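Local coordinates for biogenic amine-binding protein (Rhodnius prolixus, PDB 4GE1), which binds biogenic amines such as tryptamine inside a lipocalin barrel and probably sequesters serotonin and norepinephrine as a salivary protein of a blood-feeding insect, at residues K16-Y29 against D40-A52. Sequence-based numbering, arbitrary orientation.
Sequences KDNFFTGSWYITHY and DKNCTKFLHQKTA
The first two strands of the lipocalin barrel pair here as an antiparallel hairpin, Trp24 and Phe46 forming a hydrogen-bonded pair whose side chains turn into the barrel. Trp24 N gives to Phe46 O at 3.0 Å, and Phe46 N answers to Trp24 O. Above one face of the Phe46 ring, toward its rim, sits Trp24 CB, 3.5 Å from Phe46 CE2; the indole continues past, its five-membered ring tilted 27° from the phenyl and barely overlapping it. CG of Phe46 lies between its backbone N and carbonyl carbon (chi1 62°), which brings the ring against Trp24 CB, with Ile26 CG1 at its edge and Phe60 stacked on it. Ile26 runs alongside Thr44, Ile26 CD1 to Thr44 CG2 3.6 Å; Ile26 also touches the bound tryptamine, so that its side chain belongs both to the strand pairing and to the amine pocket. Gly22-Ser23-Trp24 fits the Gly-X-Trp signature of lipocalins, at the closed end of the barrel, where the short helical turn at 16-19 precedes the first strand; Arg141 lies against the indole as a cation-pi partner and also bonds to Phe19 O. There His48 N bonds almost straight to Gly22 O (3.2 Å), and the imidazole comes in against the Phe19-Phe20 turn: Phe20 points its CD2 edge at the imidazole face, planes at 69°, while NE2 makes a weak, bent bond to Phe19 O and approaches the indole edge. Glu58 holds ND1 and so helps fix the ring's rotation. On the outer face, Tyr25 and Lys45 lie side by side, the extended lysine chain following the phenol until NZ donates to OH at 2.9 Å; the same ammonium forms a salt bridge with Asp181. Toward the other end, Tyr29 OH is gripped twice, giving to Asp40 O (2.7 Å) and receiving from Asn42 N (2.9 Å).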
loop_
_atom_site.group_PDB
_atom_site.type_symbol
_atom_site.label_atom_id
_atom_site.label_comp_id
_atom_site.label_asym_id
_atom_site.label_seq_id
_atom_site.Cartn_x
_atom_site.Cartn_y
_atom_site.Cartn_z
ATOM N N LYS A 16 3.380 15.166 -3.073
ATOM C CA LYS A 16 2.095 14.489 -3.032
ATOM C C LYS A 16 1.437 14.439 -4.405
ATOM O O LYS A 16 0.922 13.402 -4.819
ATOM C CB LYS A 16 1.172 15.173 -2.024
ATOM C CG LYS A 16 1.748 15.242 -0.616
ATOM C CD LYS A 16 0.703 15.726 0.376
ATOM C CE LYS A 16 1.342 16.189 1.668
ATOM N NZ LYS A 16 2.311 17.296 1.433
ATOM N N ASP A 17 1.462 15.567 -5.109
ATOM C CA ASP A 17 0.846 15.662 -6.425
ATOM C C ASP A 17 1.355 14.580 -7.372
ATOM O O ASP A 17 0.573 13.974 -8.100
ATOM C CB ASP A 17 1.092 17.048 -7.032
ATOM C CG ASP A 17 0.400 18.154 -6.263
ATOM O OD1 ASP A 17 -0.737 17.936 -5.797
ATOM O OD2 ASP A 17 0.990 19.247 -6.125
ATOM N N ASN A 18 2.665 14.343 -7.355
ATOM C CA ASN A 18 3.292 13.366 -8.245
ATOM C C ASN A 18 3.172 11.932 -7.746
ATOM O O ASN A 18 3.435 10.985 -8.488
ATOM C CB ASN A 18 4.775 13.686 -8.445
ATOM C CG ASN A 18 5.003 14.948 -9.256
ATOM O OD1 ASN A 18 4.146 15.372 -10.029
ATOM N ND2 ASN A 18 6.176 15.549 -9.088
ATOM N N PHE A 19 2.806 11.762 -6.482
ATOM C CA PHE A 19 2.739 10.419 -5.928
ATOM C C PHE A 19 1.320 9.862 -5.955
ATOM O O PHE A 19 1.087 8.753 -6.443
ATOM C CB PHE A 19 3.309 10.369 -4.507
ATOM C CG PHE A 19 3.469 8.967 -3.970
ATOM C CD1 PHE A 19 2.462 8.375 -3.227
ATOM C CD2 PHE A 19 4.630 8.241 -4.214
ATOM C CE1 PHE A 19 2.609 7.080 -2.731
ATOM C CE2 PHE A 19 4.781 6.956 -3.725
ATOM C CZ PHE A 19 3.768 6.374 -2.985
ATOM N N PHE A 20 0.378 10.632 -5.426
ATOM C CA PHE A 20 -1.004 10.175 -5.334
ATOM C C PHE A 20 -1.779 10.382 -6.641
ATOM O O PHE A 20 -2.759 11.130 -6.698
ATOM C CB PHE A 20 -1.710 10.854 -4.165
ATOM C CG PHE A 20 -1.124 10.514 -2.827
ATOM C CD1 PHE A 20 -0.391 11.454 -2.118
ATOM C CD2 PHE A 20 -1.290 9.244 -2.289
ATOM C CE1 PHE A 20 0.149 11.144 -0.882
ATOM C CE2 PHE A 20 -0.754 8.923 -1.054
ATOM C CZ PHE A 20 -0.033 9.877 -0.345
ATOM N N THR A 21 -1.322 9.710 -7.690
ATOM C CA THR A 21 -2.038 9.685 -8.953
ATOM C C THR A 21 -1.747 8.363 -9.646
ATOM O O THR A 21 -0.681 7.784 -9.460
ATOM C CB THR A 21 -1.633 10.848 -9.869
ATOM O OG1 THR A 21 -2.350 10.748 -11.103
ATOM C CG2 THR A 21 -0.146 10.805 -10.160
ATOM N N GLY A 22 -2.701 7.885 -10.439
ATOM C CA GLY A 22 -2.545 6.607 -11.103
ATOM C C GLY A 22 -2.609 5.469 -10.098
ATOM O O GLY A 22 -3.330 5.552 -9.104
ATOM N N SER A 23 -1.835 4.418 -10.344
ATOM C CA SER A 23 -1.933 3.198 -9.548
ATOM C C SER A 23 -0.575 2.553 -9.251
ATOM O O SER A 23 0.447 2.917 -9.848
ATOM C CB SER A 23 -2.830 2.185 -10.263
ATOM O OG SER A 23 -2.274 1.847 -11.519
ATOM N N TRP A 24 -0.593 1.581 -8.338
ATOM C CA TRP A 24 0.599 0.859 -7.900
ATOM C C TRP A 24 0.341 -0.643 -7.814
ATOM O O TRP A 24 -0.748 -1.069 -7.456
ATOM C CB TRP A 24 1.017 1.328 -6.501
ATOM C CG TRP A 24 1.574 2.741 -6.428
ATOM C CD1 TRP A 24 0.901 3.875 -6.064
ATOM C CD2 TRP A 24 2.924 3.147 -6.692
ATOM N NE1 TRP A 24 1.748 4.959 -6.093
ATOM C CE2 TRP A 24 2.993 4.537 -6.475
ATOM C CE3 TRP A 24 4.080 2.468 -7.092
ATOM C CZ2 TRP A 24 4.168 5.259 -6.652
ATOM C CZ3 TRP A 24 5.238 3.183 -7.260
ATOM C CH2 TRP A 24 5.276 4.566 -7.045
ATOM N N TYR A 25 1.357 -1.439 -8.132
ATOM C CA TYR A 25 1.302 -2.873 -7.910
ATOM C C TYR A 25 2.244 -3.227 -6.764
ATOM O O TYR A 25 3.374 -2.741 -6.708
ATOM C CB TYR A 25 1.728 -3.635 -9.163
ATOM C CG TYR A 25 0.803 -3.452 -10.343
ATOM C CD1 TYR A 25 1.023 -2.441 -11.272
ATOM C CD2 TYR A 25 -0.288 -4.287 -10.528
ATOM C CE1 TYR A 25 0.176 -2.265 -12.356
ATOM C CE2 TYR A 25 -1.140 -4.120 -11.611
ATOM C CZ TYR A 25 -0.904 -3.104 -12.518
ATOM O OH TYR A 25 -1.742 -2.937 -13.597
ATOM N N ILE A 26 1.771 -4.066 -5.849
ATOM C CA ILE A 26 2.611 -4.554 -4.760
ATOM C C ILE A 26 3.332 -5.814 -5.219
ATOM O O ILE A 26 2.720 -6.868 -5.386
ATOM C CB ILE A 26 1.798 -4.812 -3.488
ATOM C CG1 ILE A 26 0.998 -3.551 -3.134
ATOM C CG2 ILE A 26 2.723 -5.196 -2.336
ATOM C CD1 ILE A 26 0.452 -3.536 -1.735
ATOM N N THR A 27 4.633 -5.687 -5.448
ATOM C CA THR A 27 5.401 -6.760 -6.065
ATOM C C THR A 27 6.063 -7.700 -5.054
ATOM O O THR A 27 6.173 -8.900 -5.295
ATOM C CB THR A 27 6.469 -6.189 -7.013
ATOM O OG1 THR A 27 7.279 -5.240 -6.307
ATOM C CG2 THR A 27 5.800 -5.502 -8.195
ATOM N N HIS A 28 6.513 -7.145 -3.935
ATOM C CA HIS A 28 7.226 -7.907 -2.913
ATOM C C HIS A 28 6.815 -7.374 -1.556
ATOM O O HIS A 28 6.531 -6.180 -1.416
ATOM C CB HIS A 28 8.738 -7.716 -3.040
ATOM C CG HIS A 28 9.300 -8.114 -4.370
ATOM N ND1 HIS A 28 9.086 -7.385 -5.516
ATOM C CD2 HIS A 28 10.087 -9.157 -4.725
ATOM C CE1 HIS A 28 9.711 -7.964 -6.527
ATOM N NE2 HIS A 28 10.323 -9.042 -6.073
ATOM N N TYR A 29 6.808 -8.237 -0.546
ATOM C CA TYR A 29 6.456 -7.775 0.788
ATOM C C TYR A 29 6.677 -8.773 1.913
ATOM O O TYR A 29 6.581 -9.988 1.724
ATOM C CB TYR A 29 5.006 -7.287 0.818
ATOM C CG TYR A 29 3.962 -8.352 0.585
ATOM C CD1 TYR A 29 3.478 -9.126 1.632
ATOM C CD2 TYR A 29 3.425 -8.556 -0.684
ATOM C CE1 TYR A 29 2.491 -10.083 1.417
ATOM C CE2 TYR A 29 2.439 -9.503 -0.905
ATOM C CZ TYR A 29 1.974 -10.267 0.141
ATOM O OH TYR A 29 0.993 -11.217 -0.108
ATOM N N ASP A 40 -2.249 -15.382 2.965
ATOM C CA ASP A 40 -1.711 -14.024 2.914
ATOM C C ASP A 40 -0.748 -13.826 1.754
ATOM O O ASP A 40 0.038 -12.881 1.749
ATOM C CB ASP A 40 -1.035 -13.649 4.227
ATOM C CG ASP A 40 -1.997 -13.643 5.393
ATOM O OD1 ASP A 40 -3.084 -13.037 5.273
ATOM O OD2 ASP A 40 -1.667 -14.258 6.427
ATOM N N LYS A 41 -0.806 -14.727 0.779
ATOM C CA LYS A 41 -0.057 -14.544 -0.458
ATOM C C LYS A 41 -0.993 -13.993 -1.536
ATOM O O LYS A 41 -1.759 -14.741 -2.146
ATOM C CB LYS A 41 0.602 -15.861 -0.882
ATOM C CG LYS A 41 1.712 -16.286 0.083
ATOM C CD LYS A 41 2.442 -17.551 -0.342
ATOM C CE LYS A 41 3.529 -17.868 0.678
ATOM N NZ LYS A 41 4.301 -19.088 0.350
ATOM N N ASN A 42 -0.938 -12.677 -1.749
ATOM C CA ASN A 42 -1.884 -11.984 -2.634
ATOM C C ASN A 42 -1.266 -11.127 -3.748
ATOM O O ASN A 42 -0.090 -10.744 -3.687
ATOM C CB ASN A 42 -2.818 -11.074 -1.827
ATOM C CG ASN A 42 -3.557 -11.802 -0.723
ATOM O OD1 ASN A 42 -4.379 -12.684 -0.975
ATOM N ND2 ASN A 42 -3.301 -11.398 0.513
ATOM N N CYS A 43 -2.089 -10.823 -4.754
ATOM C CA CYS A 43 -1.759 -9.875 -5.810
ATOM C C CYS A 43 -2.542 -8.609 -5.506
ATOM O O CYS A 43 -3.782 -8.605 -5.557
ATOM C CB CYS A 43 -2.210 -10.411 -7.169
ATOM S SG CYS A 43 -1.562 -12.045 -7.579
ATOM N N THR A 44 -1.836 -7.542 -5.165
ATOM C CA THR A 44 -2.514 -6.303 -4.821
ATOM C C THR A 44 -2.213 -5.192 -5.821
ATOM O O THR A 44 -1.065 -4.959 -6.198
ATOM C CB THR A 44 -2.192 -5.833 -3.391
ATOM O OG1 THR A 44 -2.780 -6.735 -2.436
ATOM C CG2 THR A 44 -2.760 -4.427 -3.168
ATOM N N LYS A 45 -3.267 -4.530 -6.274
ATOM C CA LYS A 45 -3.128 -3.323 -7.071
ATOM C C LYS A 45 -3.949 -2.267 -6.362
ATOM O O LYS A 45 -5.019 -2.564 -5.816
ATOM C CB LYS A 45 -3.654 -3.545 -8.492
ATOM C CG LYS A 45 -3.714 -2.286 -9.347
ATOM C CD LYS A 45 -4.139 -2.609 -10.777
ATOM C CE LYS A 45 -4.069 -1.371 -11.670
ATOM N NZ LYS A 45 -4.332 -1.696 -13.111
ATOM N N PHE A 46 -3.450 -1.040 -6.327
ATOM C CA PHE A 46 -4.271 0.024 -5.773
ATOM C C PHE A 46 -4.305 1.288 -6.615
ATOM O O PHE A 46 -3.394 1.567 -7.399
ATOM C CB PHE A 46 -4.016 0.286 -4.272
ATOM C CG PHE A 46 -2.617 0.737 -3.918
ATOM C CD1 PHE A 46 -2.367 2.066 -3.590
ATOM C CD2 PHE A 46 -1.573 -0.173 -3.828
ATOM C CE1 PHE A 46 -1.086 2.490 -3.212
ATOM C CE2 PHE A 46 -0.288 0.240 -3.442
ATOM C CZ PHE A 46 -0.046 1.578 -3.147
ATOM N N LEU A 47 -5.405 2.014 -6.471
ATOM C CA LEU A 47 -5.657 3.214 -7.251
ATOM C C LEU A 47 -5.834 4.373 -6.289
ATOM O O LEU A 47 -6.578 4.269 -5.317
ATOM C CB LEU A 47 -6.939 3.019 -8.071
ATOM C CG LEU A 47 -7.209 3.929 -9.263
ATOM C CD1 LEU A 47 -6.181 3.661 -10.344
ATOM C CD2 LEU A 47 -8.619 3.699 -9.795
ATOM N N HIS A 48 -5.175 5.493 -6.541
ATOM C CA HIS A 48 -5.359 6.595 -5.608
ATOM C C HIS A 48 -5.356 8.000 -6.203
ATOM O O HIS A 48 -4.922 8.222 -7.332
ATOM C CB HIS A 48 -4.421 6.471 -4.385
ATOM C CG HIS A 48 -2.962 6.447 -4.721
ATOM N ND1 HIS A 48 -1.994 6.100 -3.802
ATOM C CD2 HIS A 48 -2.308 6.740 -5.870
ATOM C CE1 HIS A 48 -0.804 6.176 -4.371
ATOM N NE2 HIS A 48 -0.967 6.560 -5.624
ATOM N N GLN A 49 -5.882 8.944 -5.432
ATOM C CA GLN A 49 -6.002 10.316 -5.898
ATOM C C GLN A 49 -5.909 11.297 -4.743
ATOM O O GLN A 49 -6.201 10.959 -3.596
ATOM C CB GLN A 49 -7.341 10.516 -6.607
ATOM C CG GLN A 49 -8.509 9.969 -5.797
ATOM C CD GLN A 49 -9.861 10.537 -6.192
ATOM O OE1 GLN A 49 -10.183 10.681 -7.380
ATOM N NE2 GLN A 49 -10.673 10.850 -5.186
ATOM N N LYS A 50 -5.494 12.513 -5.076
ATOM C CA LYS A 50 -5.558 13.646 -4.180
ATOM C C LYS A 50 -6.413 14.709 -4.877
ATOM O O LYS A 50 -6.069 15.168 -5.969
ATOM C CB LYS A 50 -4.149 14.195 -3.923
ATOM C CG LYS A 50 -4.125 15.440 -3.031
ATOM C CD LYS A 50 -2.721 16.040 -2.921
ATOM C CE LYS A 50 -2.580 17.323 -3.754
ATOM N NZ LYS A 50 -3.433 18.449 -3.269
ATOM N N THR A 51 -7.528 15.094 -4.264
ATOM C CA THR A 51 -8.373 16.131 -4.852
ATOM C C THR A 51 -8.104 17.509 -4.246
ATOM O O THR A 51 -7.398 17.635 -3.240
ATOM C CB THR A 51 -9.877 15.784 -4.768
ATOM O OG1 THR A 51 -10.217 15.422 -3.427
ATOM C CG2 THR A 51 -10.220 14.626 -5.717
ATOM N N ALA A 52 -8.674 18.539 -4.861
ATOM C CA ALA A 52 -8.366 19.911 -4.484
ATOM C C ALA A 52 -8.818 20.236 -3.063
ATOM O O ALA A 52 -8.248 21.107 -2.400
ATOM C CB ALA A 52 -8.981 20.886 -5.481
HETATM O O HOH W 1 -4.930 12.718 -8.187
HETATM O O HOH W 2 -5.734 8.887 -9.970
HETATM O O HOH W 3 0.839 -8.067 -3.858
#